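PDB 5H9I: geobacter metallireducens SMUG1 from Geobacter metallireducens, which is a SMUG1-type member of the uracil DNA glycosylase superfamily, built on a four-stranded parallel beta sheet flanked by helices. Local coordinates for residues L144-T147 against G151-T154; G63-A68 against F105-S110; H29-L34 against K100-F105; A16-L21 against F167-L172; T81-I86 against R116-I121. One frame throughout, in Å; residues are numbered along the deposited sequence.

Interaction 1: L144-T147 against G151-T154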
# COMPACT_ATOMS: atom_id res chain seq x y z
N LEU A 144 5.09 -8.83 -2.38
CA LEU A 144 4.83 -9.11 -3.80
C LEU A 144 5.12 -10.63 -4.04
O LEU A 144 6.09 -11.10 -3.51
CB LEU A 144 5.75 -8.28 -4.65
CG LEU A 144 5.54 -8.33 -6.13
CD1 LEU A 144 4.52 -7.30 -6.56
CD2 LEU A 144 6.78 -8.13 -6.95
N PHE A 145 4.19 -11.34 -4.68
CA PHE A 145 4.26 -12.75 -4.92
C PHE A 145 4.46 -12.98 -6.42
O PHE A 145 3.70 -12.44 -7.26
CB PHE A 145 2.96 -13.41 -4.42
CG PHE A 145 2.68 -13.19 -3.00
CD1 PHE A 145 3.23 -14.00 -2.02
CD2 PHE A 145 1.76 -12.23 -2.65
CE1 PHE A 145 2.93 -13.81 -0.68
CE2 PHE A 145 1.48 -12.01 -1.29
CZ PHE A 145 2.03 -12.81 -0.35
N LEU A 146 5.43 -13.83 -6.77
CA LEU A 146 5.65 -14.18 -8.19
C LEU A 146 5.71 -15.69 -8.40
O LEU A 146 6.16 -16.40 -7.54
CB LEU A 146 6.99 -13.58 -8.65
CG LEU A 146 7.29 -12.10 -8.43
CD1 LEU A 146 8.75 -11.76 -8.74
CD2 LEU A 146 6.34 -11.20 -9.19
N THR A 147 5.27 -16.08 -9.61
CA THR A 147 5.48 -17.45 -10.06
C THR A 147 6.93 -17.66 -10.39
O THR A 147 7.73 -16.70 -10.54
CB THR A 147 4.69 -17.71 -11.33
OG1 THR A 147 5.22 -16.93 -12.41
CG2 THR A 147 3.19 -17.37 -11.10
N GLY A 151 5.74 -14.15 -12.95
CA GLY A 151 4.37 -13.55 -13.13
C GLY A 151 3.83 -13.15 -11.77
O GLY A 151 3.96 -13.89 -10.76
N ASN A 152 3.11 -12.01 -11.79
CA ASN A 152 2.52 -11.57 -10.53
C ASN A 152 1.41 -12.49 -10.03
O ASN A 152 0.60 -12.98 -10.81
CB ASN A 152 1.98 -10.15 -10.75
CG ASN A 152 1.69 -9.47 -9.43
OD1 ASN A 152 2.57 -9.38 -8.57
ND2 ASN A 152 0.45 -9.06 -9.24
N ILE A 153 1.29 -12.70 -8.74
CA ILE A 153 0.26 -13.50 -8.12
C ILE A 153 -0.38 -12.55 -7.09
O ILE A 153 0.26 -12.25 -6.09
CB ILE A 153 0.74 -14.77 -7.39
CG1 ILE A 153 1.57 -15.73 -8.31
CG2 ILE A 153 -0.39 -15.47 -6.69
CD1 ILE A 153 2.35 -16.79 -7.54
N THR A 154 -1.60 -12.08 -7.33
CA THR A 154 -2.31 -11.24 -6.33
C THR A 154 -2.73 -12.05 -5.17
O THR A 154 -2.92 -13.22 -5.25
CB THR A 154 -3.53 -10.56 -6.99
OG1 THR A 154 -4.37 -11.54 -7.60
CG2 THR A 154 -3.05 -9.66 -8.00
O HOH W 1 1.97 -9.86 -5.85

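Interaction 2: G63-A68 against F105-S110. With BME (beta-mercaptoethanol), chain F.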
# COMPACT_ATOMS: atom_id res chain seq x y z
N GLY A 63 2.85 -2.89 -6.51
CA GLY A 63 3.12 -3.19 -7.91
C GLY A 63 4.61 -3.30 -8.02
O GLY A 63 5.44 -2.71 -7.29
N PRO A 64 5.02 -4.13 -8.98
CA PRO A 64 6.46 -4.32 -9.20
C PRO A 64 7.29 -3.10 -9.46
O PRO A 64 8.51 -3.10 -9.17
CB PRO A 64 6.47 -5.28 -10.46
CG PRO A 64 5.18 -4.93 -11.11
CD PRO A 64 4.21 -4.83 -9.97
N TRP A 65 6.73 -2.02 -10.03
CA TRP A 65 7.48 -0.87 -10.42
C TRP A 65 7.26 0.35 -9.52
O TRP A 65 7.88 1.38 -9.72
CB TRP A 65 7.21 -0.44 -11.90
CG TRP A 65 7.09 -1.60 -12.88
CD1 TRP A 65 6.02 -1.88 -13.70
CD2 TRP A 65 8.02 -2.66 -13.04
NE1 TRP A 65 6.25 -3.06 -14.36
CE2 TRP A 65 7.49 -3.52 -14.01
CE3 TRP A 65 9.26 -2.88 -12.54
CZ2 TRP A 65 8.14 -4.65 -14.44
CZ3 TRP A 65 9.93 -4.07 -12.95
CH2 TRP A 65 9.33 -4.90 -13.90
N GLY A 66 6.49 0.08 -8.45
CA GLY A 66 6.14 1.16 -7.52
C GLY A 66 6.68 0.87 -6.14
O GLY A 66 7.88 1.00 -5.93
N MET A 67 5.81 0.39 -5.27
CA MET A 67 6.25 0.13 -3.86
C MET A 67 7.40 -0.95 -3.83
O MET A 67 8.24 -0.91 -2.97
CB MET A 67 5.09 -0.30 -2.96
CG MET A 67 5.58 -0.57 -1.61
SD MET A 67 4.25 -0.60 -0.40
CE MET A 67 5.08 -1.10 1.10
N ALA A 68 7.37 -1.88 -4.81
CA ALA A 68 8.46 -2.94 -4.80
C ALA A 68 9.76 -2.30 -5.07
O ALA A 68 10.81 -2.98 -4.85
CB ALA A 68 8.14 -4.02 -5.78
N PHE A 105 15.46 3.42 -6.67
CA PHE A 105 15.29 4.75 -7.22
C PHE A 105 15.92 4.98 -8.60
O PHE A 105 15.67 5.97 -9.23
CB PHE A 105 15.62 5.77 -6.18
CG PHE A 105 14.58 5.81 -5.05
CD1 PHE A 105 14.68 5.01 -3.96
CD2 PHE A 105 13.52 6.62 -5.19
CE1 PHE A 105 13.70 5.01 -2.94
CE2 PHE A 105 12.49 6.62 -4.20
CZ PHE A 105 12.63 5.83 -3.10
N ALA A 106 16.68 3.96 -9.05
CA ALA A 106 17.18 3.96 -10.42
C ALA A 106 16.22 3.28 -11.36
O ALA A 106 16.51 3.28 -12.56
CB ALA A 106 18.54 3.28 -10.46
N CYS A 107 15.08 2.70 -10.93
CA CYS A 107 14.13 2.10 -11.82
C CYS A 107 13.59 3.17 -12.74
O CYS A 107 13.21 4.27 -12.32
CB CYS A 107 12.98 1.35 -11.10
SG CYS A 107 11.67 0.64 -12.02
N ARG A 108 13.60 2.79 -13.99
CA ARG A 108 13.16 3.61 -15.10
C ARG A 108 11.70 3.28 -15.58
O ARG A 108 11.27 3.96 -16.49
CB ARG A 108 14.18 3.41 -16.27
N ARG A 109 10.95 2.27 -15.08
CA ARG A 109 9.53 2.01 -15.39
C ARG A 109 8.74 2.99 -14.47
O ARG A 109 9.17 3.19 -13.31
CB ARG A 109 9.11 0.64 -14.95
CG ARG A 109 9.71 -0.54 -15.70
CD ARG A 109 8.98 -0.83 -17.02
NE ARG A 109 9.70 -1.99 -17.56
CZ ARG A 109 10.83 -1.93 -18.27
NH1 ARG A 109 11.40 -3.06 -18.67
NH2 ARG A 109 11.38 -0.76 -18.63
N SER A 110 7.78 3.67 -15.07
CA SER A 110 6.75 4.42 -14.35
C SER A 110 5.49 3.61 -14.12
O SER A 110 4.75 3.20 -15.07
CB SER A 110 6.41 5.71 -15.04
OG SER A 110 5.33 6.37 -14.49
C1 BME F . 18.62 3.01 -5.54
C2 BME F . 19.60 1.95 -5.09
O1 BME F . 17.59 3.11 -4.59
S2 BME F . 19.97 2.03 -3.41
O HOH W 2 7.72 3.70 -10.97

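Interaction 3: H29-L34 against K100-F105. With BME (beta-mercaptoethanol), chain F.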
# COMPACT_ATOMS: atom_id res chain seq x y z
N HIS A 29 8.53 -16.86 -5.57
CA HIS A 29 9.35 -15.79 -5.05
C HIS A 29 8.41 -14.86 -4.23
O HIS A 29 7.29 -14.62 -4.64
CB HIS A 29 9.91 -14.89 -6.12
CG HIS A 29 10.72 -15.64 -7.09
ND1 HIS A 29 12.08 -15.79 -6.90
CD2 HIS A 29 10.41 -16.30 -8.23
CE1 HIS A 29 12.57 -16.52 -7.88
NE2 HIS A 29 11.59 -16.87 -8.68
N VAL A 30 8.95 -14.37 -3.14
CA VAL A 30 8.23 -13.43 -2.28
C VAL A 30 9.16 -12.27 -2.02
O VAL A 30 10.24 -12.45 -1.47
CB VAL A 30 7.78 -14.09 -0.97
CG1 VAL A 30 7.07 -13.10 -0.05
CG2 VAL A 30 6.86 -15.26 -1.23
N TYR A 31 8.74 -11.05 -2.37
CA TYR A 31 9.49 -9.84 -2.10
C TYR A 31 8.88 -9.08 -0.91
O TYR A 31 7.74 -8.87 -0.89
CB TYR A 31 9.44 -8.87 -3.28
CG TYR A 31 10.12 -9.23 -4.60
CD1 TYR A 31 10.64 -10.47 -4.86
CD2 TYR A 31 10.22 -8.30 -5.57
CE1 TYR A 31 11.24 -10.74 -6.06
CE2 TYR A 31 10.81 -8.55 -6.79
CZ TYR A 31 11.33 -9.78 -7.01
OH TYR A 31 11.91 -10.04 -8.21
N ASN A 32 9.70 -8.64 0.02
CA ASN A 32 9.25 -7.84 1.18
C ASN A 32 10.01 -6.50 1.29
O ASN A 32 11.08 -6.38 1.88
CB ASN A 32 9.40 -8.62 2.44
CG ASN A 32 8.77 -7.94 3.61
OD1 ASN A 32 8.26 -6.81 3.45
ND2 ASN A 32 8.67 -8.69 4.71
N PRO A 33 9.45 -5.45 0.65
CA PRO A 33 10.07 -4.13 0.60
C PRO A 33 10.22 -3.54 2.04
O PRO A 33 10.99 -2.59 2.20
CB PRO A 33 9.19 -3.29 -0.33
CG PRO A 33 8.09 -4.16 -0.59
CD PRO A 33 8.26 -5.55 -0.23
N LEU A 34 9.47 -4.08 3.01
CA LEU A 34 9.66 -3.61 4.38
C LEU A 34 11.02 -3.92 4.84
O LEU A 34 11.54 -3.24 5.76
CB LEU A 34 8.64 -4.23 5.36
CG LEU A 34 7.20 -4.06 5.05
CD1 LEU A 34 6.26 -4.58 6.12
CD2 LEU A 34 6.84 -2.60 4.73
N LYS A 100 11.79 -9.10 -12.88
CA LYS A 100 11.17 -8.20 -11.80
C LYS A 100 12.28 -7.69 -10.93
O LYS A 100 12.27 -7.88 -9.71
CB LYS A 100 10.11 -8.95 -11.08
CG LYS A 100 8.94 -9.40 -11.90
CD LYS A 100 8.10 -8.25 -12.40
CE LYS A 100 6.89 -8.62 -13.24
NZ LYS A 100 5.89 -9.38 -12.50
N ARG A 101 13.31 -7.16 -11.49
CA ARG A 101 14.44 -6.66 -10.79
C ARG A 101 14.07 -5.39 -9.95
O ARG A 101 13.22 -4.63 -10.37
CB ARG A 101 15.48 -6.24 -11.77
CG ARG A 101 16.06 -7.46 -12.54
CD ARG A 101 17.00 -6.93 -13.60
NE ARG A 101 18.18 -6.27 -13.02
CZ ARG A 101 18.51 -4.97 -13.17
NH1 ARG A 101 17.75 -4.13 -13.87
NH2 ARG A 101 19.63 -4.52 -12.62
N VAL A 102 14.74 -5.29 -8.84
CA VAL A 102 14.58 -4.17 -7.91
C VAL A 102 15.77 -3.24 -8.09
O VAL A 102 16.82 -3.47 -7.48
CB VAL A 102 14.37 -4.63 -6.50
CG1 VAL A 102 14.28 -3.47 -5.52
CG2 VAL A 102 13.16 -5.49 -6.37
N ASP A 103 15.60 -2.26 -8.99
CA ASP A 103 16.59 -1.23 -9.20
C ASP A 103 16.43 0.00 -8.25
O ASP A 103 17.22 0.93 -8.24
CB ASP A 103 16.62 -0.77 -10.63
CG ASP A 103 17.04 -1.88 -11.60
OD1 ASP A 103 17.73 -2.80 -11.11
OD2 ASP A 103 16.59 -1.90 -12.75
N GLY A 104 15.38 -0.03 -7.46
CA GLY A 104 15.15 1.06 -6.51
C GLY A 104 14.86 2.37 -7.20
O GLY A 104 14.14 2.42 -8.17
N PHE A 105 15.46 3.42 -6.67
CA PHE A 105 15.29 4.75 -7.22
C PHE A 105 15.92 4.98 -8.60
O PHE A 105 15.67 5.97 -9.23
CB PHE A 105 15.62 5.77 -6.18
CG PHE A 105 14.58 5.81 -5.05
CD1 PHE A 105 14.68 5.01 -3.96
CD2 PHE A 105 13.52 6.62 -5.19
CE1 PHE A 105 13.70 5.01 -2.94
CE2 PHE A 105 12.49 6.62 -4.20
CZ PHE A 105 12.63 5.83 -3.10
C1 BME F . 18.62 3.01 -5.54
C2 BME F . 19.60 1.95 -5.09
O1 BME F . 17.59 3.11 -4.59
S2 BME F . 19.97 2.03 -3.41

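Interaction 4: A16-L21 against F167-L172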
# COMPACT_ATOMS: atom_id res chain seq x y z
N ALA A 16 7.92 -9.15 10.84
CA ALA A 16 8.24 -10.32 11.70
C ALA A 16 7.18 -11.42 11.56
O ALA A 16 7.47 -12.67 11.51
CB ALA A 16 8.35 -9.94 13.13
N ASP A 17 5.92 -11.02 11.60
CA ASP A 17 4.85 -11.95 11.44
C ASP A 17 4.93 -12.61 10.07
O ASP A 17 4.72 -13.83 9.94
CB ASP A 17 3.50 -11.25 11.58
CG ASP A 17 3.18 -10.91 12.95
OD1 ASP A 17 3.76 -11.59 13.82
OD2 ASP A 17 2.29 -10.09 13.26
N LEU A 18 5.22 -11.84 9.01
CA LEU A 18 5.36 -12.35 7.67
C LEU A 18 6.53 -13.35 7.47
O LEU A 18 6.41 -14.26 6.64
CB LEU A 18 5.39 -11.21 6.63
CG LEU A 18 4.06 -10.37 6.66
CD1 LEU A 18 4.24 -9.17 5.75
CD2 LEU A 18 2.84 -11.11 6.27
N ALA A 19 7.59 -13.11 8.20
CA ALA A 19 8.81 -13.87 8.04
C ALA A 19 8.66 -15.32 8.47
O ALA A 19 9.49 -16.12 8.03
CB ALA A 19 9.91 -13.26 8.90
N GLY A 20 7.68 -15.60 9.32
CA GLY A 20 7.35 -16.93 9.78
C GLY A 20 6.47 -17.70 8.79
O GLY A 20 6.38 -18.91 8.86
N LEU A 21 5.87 -17.01 7.82
CA LEU A 21 4.92 -17.65 6.89
C LEU A 21 5.59 -18.37 5.73
O LEU A 21 6.67 -17.98 5.25
CB LEU A 21 3.98 -16.59 6.31
CG LEU A 21 3.19 -15.81 7.31
CD1 LEU A 21 2.36 -14.78 6.57
CD2 LEU A 21 2.31 -16.70 8.16
N PHE A 167 -3.44 -13.22 5.86
CA PHE A 167 -4.50 -12.27 6.16
C PHE A 167 -4.60 -12.01 7.65
O PHE A 167 -4.90 -10.89 8.10
CB PHE A 167 -5.86 -12.66 5.58
CG PHE A 167 -5.98 -12.58 4.04
CD1 PHE A 167 -4.99 -12.23 3.26
CD2 PHE A 167 -7.18 -12.89 3.45
CE1 PHE A 167 -5.06 -12.22 1.89
CE2 PHE A 167 -7.30 -12.84 2.08
CZ PHE A 167 -6.26 -12.50 1.30
N ALA A 168 -4.34 -13.03 8.49
CA ALA A 168 -4.35 -12.80 9.91
C ALA A 168 -3.31 -11.75 10.32
O ALA A 168 -3.67 -10.85 11.10
CB ALA A 168 -4.05 -14.03 10.72
N ALA A 169 -2.11 -11.85 9.75
CA ALA A 169 -1.02 -10.92 10.07
C ALA A 169 -1.38 -9.45 9.53
O ALA A 169 -1.20 -8.48 10.25
CB ALA A 169 0.27 -11.37 9.49
N CYS A 170 -1.84 -9.42 8.27
CA CYS A 170 -2.22 -8.15 7.66
C CYS A 170 -3.40 -7.49 8.33
O CYS A 170 -3.46 -6.25 8.56
CB CYS A 170 -2.44 -8.33 6.16
SG CYS A 170 -0.94 -8.80 5.25
N ASP A 171 -4.39 -8.30 8.76
CA ASP A 171 -5.53 -7.72 9.52
C ASP A 171 -5.11 -7.07 10.85
O ASP A 171 -5.59 -6.02 11.22
CB ASP A 171 -6.57 -8.86 9.85
CG ASP A 171 -7.38 -9.37 8.69
OD1 ASP A 171 -7.30 -8.86 7.54
OD2 ASP A 171 -8.06 -10.47 8.92
N LEU A 172 -4.19 -7.79 11.53
CA LEU A 172 -3.70 -7.26 12.79
C LEU A 172 -2.94 -5.89 12.59
O LEU A 172 -3.19 -4.93 13.31
CB LEU A 172 -2.75 -8.25 13.45
CG LEU A 172 -1.92 -7.76 14.67
CD1 LEU A 172 -2.85 -7.28 15.76
CD2 LEU A 172 -1.01 -8.89 15.11
O HOH W 3 1.14 -7.86 12.01

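Interaction 5: T81-I86 against R116-I121. With IPA (isopropyl alcohol), chain G.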
# COMPACT_ATOMS: atom_id res chain seq x y z
N THR A 81 10.27 10.68 -5.48
CA THR A 81 11.44 11.51 -5.41
C THR A 81 11.11 13.00 -5.52
O THR A 81 11.66 13.81 -4.75
CB THR A 81 12.54 11.14 -6.48
OG1 THR A 81 12.05 11.43 -7.76
CG2 THR A 81 12.86 9.79 -6.40
N GLU A 82 10.21 13.38 -6.42
CA GLU A 82 9.99 14.79 -6.78
C GLU A 82 8.98 15.40 -5.81
O GLU A 82 9.16 16.57 -5.45
CB GLU A 82 9.46 14.93 -8.22
CG GLU A 82 10.55 14.50 -9.23
CD GLU A 82 10.06 14.37 -10.71
OE1 GLU A 82 8.85 14.64 -11.02
OE2 GLU A 82 10.90 13.95 -11.60
N TRP A 83 7.93 14.68 -5.43
CA TRP A 83 6.87 15.33 -4.63
C TRP A 83 7.13 15.03 -3.17
O TRP A 83 7.04 15.99 -2.36
CB TRP A 83 5.51 14.83 -5.08
CG TRP A 83 4.43 15.75 -4.50
CD1 TRP A 83 4.34 17.12 -4.70
CD2 TRP A 83 3.31 15.37 -3.75
NE1 TRP A 83 3.21 17.59 -4.04
CE2 TRP A 83 2.58 16.57 -3.44
CE3 TRP A 83 2.88 14.16 -3.17
CZ2 TRP A 83 1.41 16.53 -2.71
CZ3 TRP A 83 1.77 14.15 -2.41
CH2 TRP A 83 1.05 15.36 -2.20
N LEU A 84 7.39 13.80 -2.81
CA LEU A 84 7.54 13.44 -1.41
C LEU A 84 8.94 13.77 -0.92
O LEU A 84 9.20 13.84 0.28
CB LEU A 84 7.17 11.98 -1.16
CG LEU A 84 5.75 11.56 -1.43
CD1 LEU A 84 5.51 10.07 -1.22
CD2 LEU A 84 4.77 12.43 -0.59
N GLY A 85 9.89 13.87 -1.83
CA GLY A 85 11.27 14.08 -1.43
C GLY A 85 11.95 12.97 -0.80
O GLY A 85 12.88 13.18 0.04
N ILE A 86 11.62 11.76 -1.19
CA ILE A 86 12.23 10.56 -0.67
C ILE A 86 13.04 9.85 -1.75
O ILE A 86 12.54 9.64 -2.82
CB ILE A 86 11.13 9.63 -0.12
CG1 ILE A 86 10.54 10.25 1.16
CG2 ILE A 86 11.70 8.25 0.24
CD1 ILE A 86 9.37 9.44 1.69
N ARG A 116 -1.03 7.95 -11.36
CA ARG A 116 -2.36 8.51 -11.35
C ARG A 116 -2.79 8.91 -9.91
O ARG A 116 -3.40 9.98 -9.75
CB ARG A 116 -3.37 7.49 -11.89
CG ARG A 116 -3.33 7.41 -13.44
CD ARG A 116 -4.37 6.40 -13.90
NE ARG A 116 -4.35 6.36 -15.37
CZ ARG A 116 -5.01 5.45 -16.08
NH1 ARG A 116 -5.64 4.46 -15.53
NH2 ARG A 116 -5.02 5.62 -17.42
N LEU A 117 -2.62 8.00 -8.98
CA LEU A 117 -3.10 8.28 -7.60
C LEU A 117 -2.40 9.44 -6.98
O LEU A 117 -3.04 10.43 -6.55
CB LEU A 117 -2.97 7.04 -6.76
CG LEU A 117 -3.39 7.16 -5.29
CD1 LEU A 117 -4.31 5.97 -5.02
CD2 LEU A 117 -2.26 7.16 -4.31
N TRP A 118 -1.09 9.41 -6.99
CA TRP A 118 -0.34 10.49 -6.36
C TRP A 118 -0.41 11.77 -7.16
O TRP A 118 -0.37 12.90 -6.65
CB TRP A 118 1.13 10.14 -6.03
CG TRP A 118 1.29 9.12 -4.96
CD1 TRP A 118 1.76 7.84 -5.08
CD2 TRP A 118 1.07 9.32 -3.55
NE1 TRP A 118 1.78 7.24 -3.90
CE2 TRP A 118 1.39 8.12 -2.91
CE3 TRP A 118 0.63 10.38 -2.79
CZ2 TRP A 118 1.24 7.93 -1.58
CZ3 TRP A 118 0.52 10.22 -1.45
CH2 TRP A 118 0.83 9.03 -0.83
N GLY A 119 -0.57 11.62 -8.51
CA GLY A 119 -0.66 12.82 -9.29
C GLY A 119 -1.97 13.58 -9.01
O GLY A 119 -2.01 14.81 -9.00
N PHE A 120 -3.03 12.83 -8.79
CA PHE A 120 -4.35 13.39 -8.46
C PHE A 120 -4.27 14.00 -7.08
O PHE A 120 -4.73 15.06 -6.86
CB PHE A 120 -5.37 12.25 -8.53
CG PHE A 120 -6.74 12.47 -7.90
CD1 PHE A 120 -7.55 13.40 -8.34
CD2 PHE A 120 -7.20 11.58 -6.97
CE1 PHE A 120 -8.84 13.53 -7.81
CE2 PHE A 120 -8.46 11.67 -6.45
CZ PHE A 120 -9.29 12.68 -6.88
N ILE A 121 -3.61 13.32 -6.18
CA ILE A 121 -3.46 13.96 -4.85
C ILE A 121 -2.66 15.26 -4.93
O ILE A 121 -3.04 16.26 -4.25
CB ILE A 121 -2.80 12.91 -3.93
CG1 ILE A 121 -3.79 11.81 -3.53
CG2 ILE A 121 -2.21 13.63 -2.69
CD1 ILE A 121 -3.24 10.52 -2.97
C1 IPA G . 12.81 16.24 -4.75
C2 IPA G . 12.83 16.96 -3.46
C3 IPA G . 13.99 17.99 -3.49
O2 IPA G . 11.46 17.43 -3.13

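Interaction 1: L144-T147 against G151-T154
T147 and G151 grip each other twice. The backbone N of T147 donates to G151 O at 2.8 Å, in the carbonyl plane, and G151 N returns a bond to the hydroxyl T147 OG1 at 2.9 Å (N-H...O 155°). With chi1 at 67°, OG1 lies between the backbone N and the carbonyl carbon of its own residue, turned toward G151 N; its CG2 points instead at I153 CG1. Two pairs further in, past L146 and N152, I153 N donates to F145 O at 2.8 Å, a more bent bond (146°) with the donor tilted out of the carbonyl plane. These bonds close a beta hairpin of strand 144-146 and the short, weakly bonded strand 152-153, which forms one edge of a small three-stranded antiparallel sheet. The other side of strand 144-146 is bonded to strand 29-31, through L144 with Y31 and L146 with H29. Past the I153 bond a water fills in. It accepts from F145 N at 2.9 Å and reaches the side-chain oxygen N152 OD1 at 2.8 Å and the carbonyl I153 O at 2.9 Å, although more acceptors surround it than it has protons to offer. N152 OD1 also lies beside the methyl L144 CD1, the two side chains crossing steeply. On the face that carries F145 and I153, the beta carbons F145 CB and I153 CB touch at 3.9 Å, while the F145 ring swings outward to meet F23 edge-to-face.

Interaction 2: G63-A68 against F105-S110
An indole held between a proline and the aliphatic part of an arginine is the striking feature here: R109 lies along one face of W65, and P64 CB covers the opposite face near its centre. W65 sits in a type I beta turn from G63 to G66, which leads straight into helix 67-70 with G66 as its N-cap residue. G63 O ties the turn together by accepting from both G66 N and A68 N, and G63 itself belongs to the xanthine pocket. Across the contact, R109 CB rests on W65 CG at 3.7 Å, and R109 CG makes a CH-pi contact with the five-membered ring, 4.0 Å from its centroid. The two side chains run side by side in the same direction. With chi1 at -68°, R109 CG stands opposite its own carbonyl carbon and over the indole; beyond it the chain bends at chi2 and climbs gradually off the ring. The guanidinium is tipped 67° from the ring plane and its CZ stays 5.6 Å from the centroid of the six-membered ring, so any cation-pi attraction is weak at most. The grip is therefore mainly that of hydrocarbon on a ring, at the protein surface. A bridging water joins the backbones, donating to W65 O at 2.6 Å and to R109 O at 2.8 Å. Next to the indole, C107 SG comes within 4.3 Å of W65 CE3, and the same sulfur accepts a weak hydrogen bond of 3.5 Å from R109 N.

Interaction 3: H29-L34 against K100-F105
With chi1 at -67° and chi2 at 9°, the Y31 side chain reaches out from strand 29-31 to the backbone of K100 and one methyl of V102. CG stands opposite the carbonyl carbon of Y31, and the phenol oxygen arrives at the loop, where Y31 OH donates to K100 O at 2.7 Å. That carbonyl lies at the ring edge and in the ring plane, although seen from the carbonyl itself the phenol oxygen is tilted 34° out of plane. The same hydroxyl is also bonded to the backbone N of H97, so this buried hydroxyl has two backbone partners in the same loop. Along the ring, V102 CG2 packs against Y31 CE2 at 3.9 Å, the valine and tyrosine running past each other in opposite directions; CG2 is the branch that touches. K100 contributes CB, 3.6 Å from Y31 OH, and then turns its chain off toward G150, whose carbonyl takes the NZ. The loop is braced internally by a salt bridge from R101 NH1 to D103 OD2 (2.8 Å). The contact thus fastens the long loop between helices 77-84 and 112-125 onto the edge strand 29-31 of the antiparallel sheet, beside L144 and L146 of its neighbouring strand and just ahead of helix 33-36, whose N-cap is N32.

Interaction 4: A16-L21 against F167-L172
D17 and A169 make the closest apolar touch between the two helices, their beta carbons D17 CB and A169 CB standing 3.8 Å apart. L18 adds to it by laying a methyl on the same alanine, with L18 CD2 to A169 CB at 4.1 Å. Its chi1 of -61° and extended chi2 carry that branch across from a beta carbon that does not itself face the partner helix. A169 is thus a small residue where the backbones come nearest, and a single methyl meets two neighbours. The D17 carboxylate also sits beside a methyl, L172 CD2, 4.0 Å from D17 OD2, with the leucine side chain set across that of the aspartate. Helix 7-19 is here running out and rests against the middle of the long helix 160-181, one of the helices that flank the parallel sheet of this alpha/beta fold and one that is joined to helix 191-201 by a salt bridge from D171 OD1 to R196; L18 also packs on L166 of helix 160-181 and on the loop residues P142 and L143. Polar linkage is indirect. A water donates to D17 OD2 at 2.8 Å and to the backbone carbonyl A169 O at 3.0 Å, bridging a helix carbonyl to the carboxylate.

Interaction 5: T81-I86 against R116-I121
Two tryptophans, W83 on helix 77-84 and W118 on helix 112-125, reach toward each other; their side chains cross at about a right angle, while the ring planes are inclined at roughly 49°. The contact is between benzo carbons: W83 CZ3 approaches W118 CE3 at 4.0 Å, with neither ring lying squarely over the other. W83 has its CG opposite the backbone N (chi1 -166°), which sends the six-membered ring across the gap; there it also meets I121, one turn further along the facing helix. I121 CG2 touches W83 CH2 at 3.7 Å and W83 CZ3 at 4.0 Å, so that the W83 rim is set into the angle between W118 and I121. W118 is backed on one face by its chain neighbour L117, whose CD2 lies 3.9 Å above the plane toward the rim. Both indole nitrogens look away from the meeting point and find backbone carbonyls: W83 NE1 bonds to G126 O and W118 NE1 to P73 O, which fixes how each ring can turn. F131 of helix 128-132 lies against both W118 and I121 and closes in the aromatic cluster. This is apolar packing between two helices joined by a long loop. It lies close to the xanthine site: W118 holds P73 and touches F74, both residues of that pocket, and the nearest atoms of its side chain and the bound xanthine are about 7 Å apart.

In the fold
Interaction 4 opens first, in helix 7-19, and closes at 167-172; the other four are nested inside its loop. Interaction 3 starts at strand 29-31, interaction 2 at 63-68 and interaction 5 at 81-86. These three cross one another, closing at 100-105, 105-110 and 116-121. F105, shared by interactions 2 and 3, also touches T81 and I86 of interaction 5. Interaction 1, a short hairpin, opens after they have closed. Interaction 3 joins its antiparallel sheet to loop 100-105, interaction 2 joins that loop to the turn before helix 67-70, interaction 5 pairs helices 77-84 and 112-125, and interaction 4 pins helix 7-19 to helix 160-181, across the chain's centre from interaction 5.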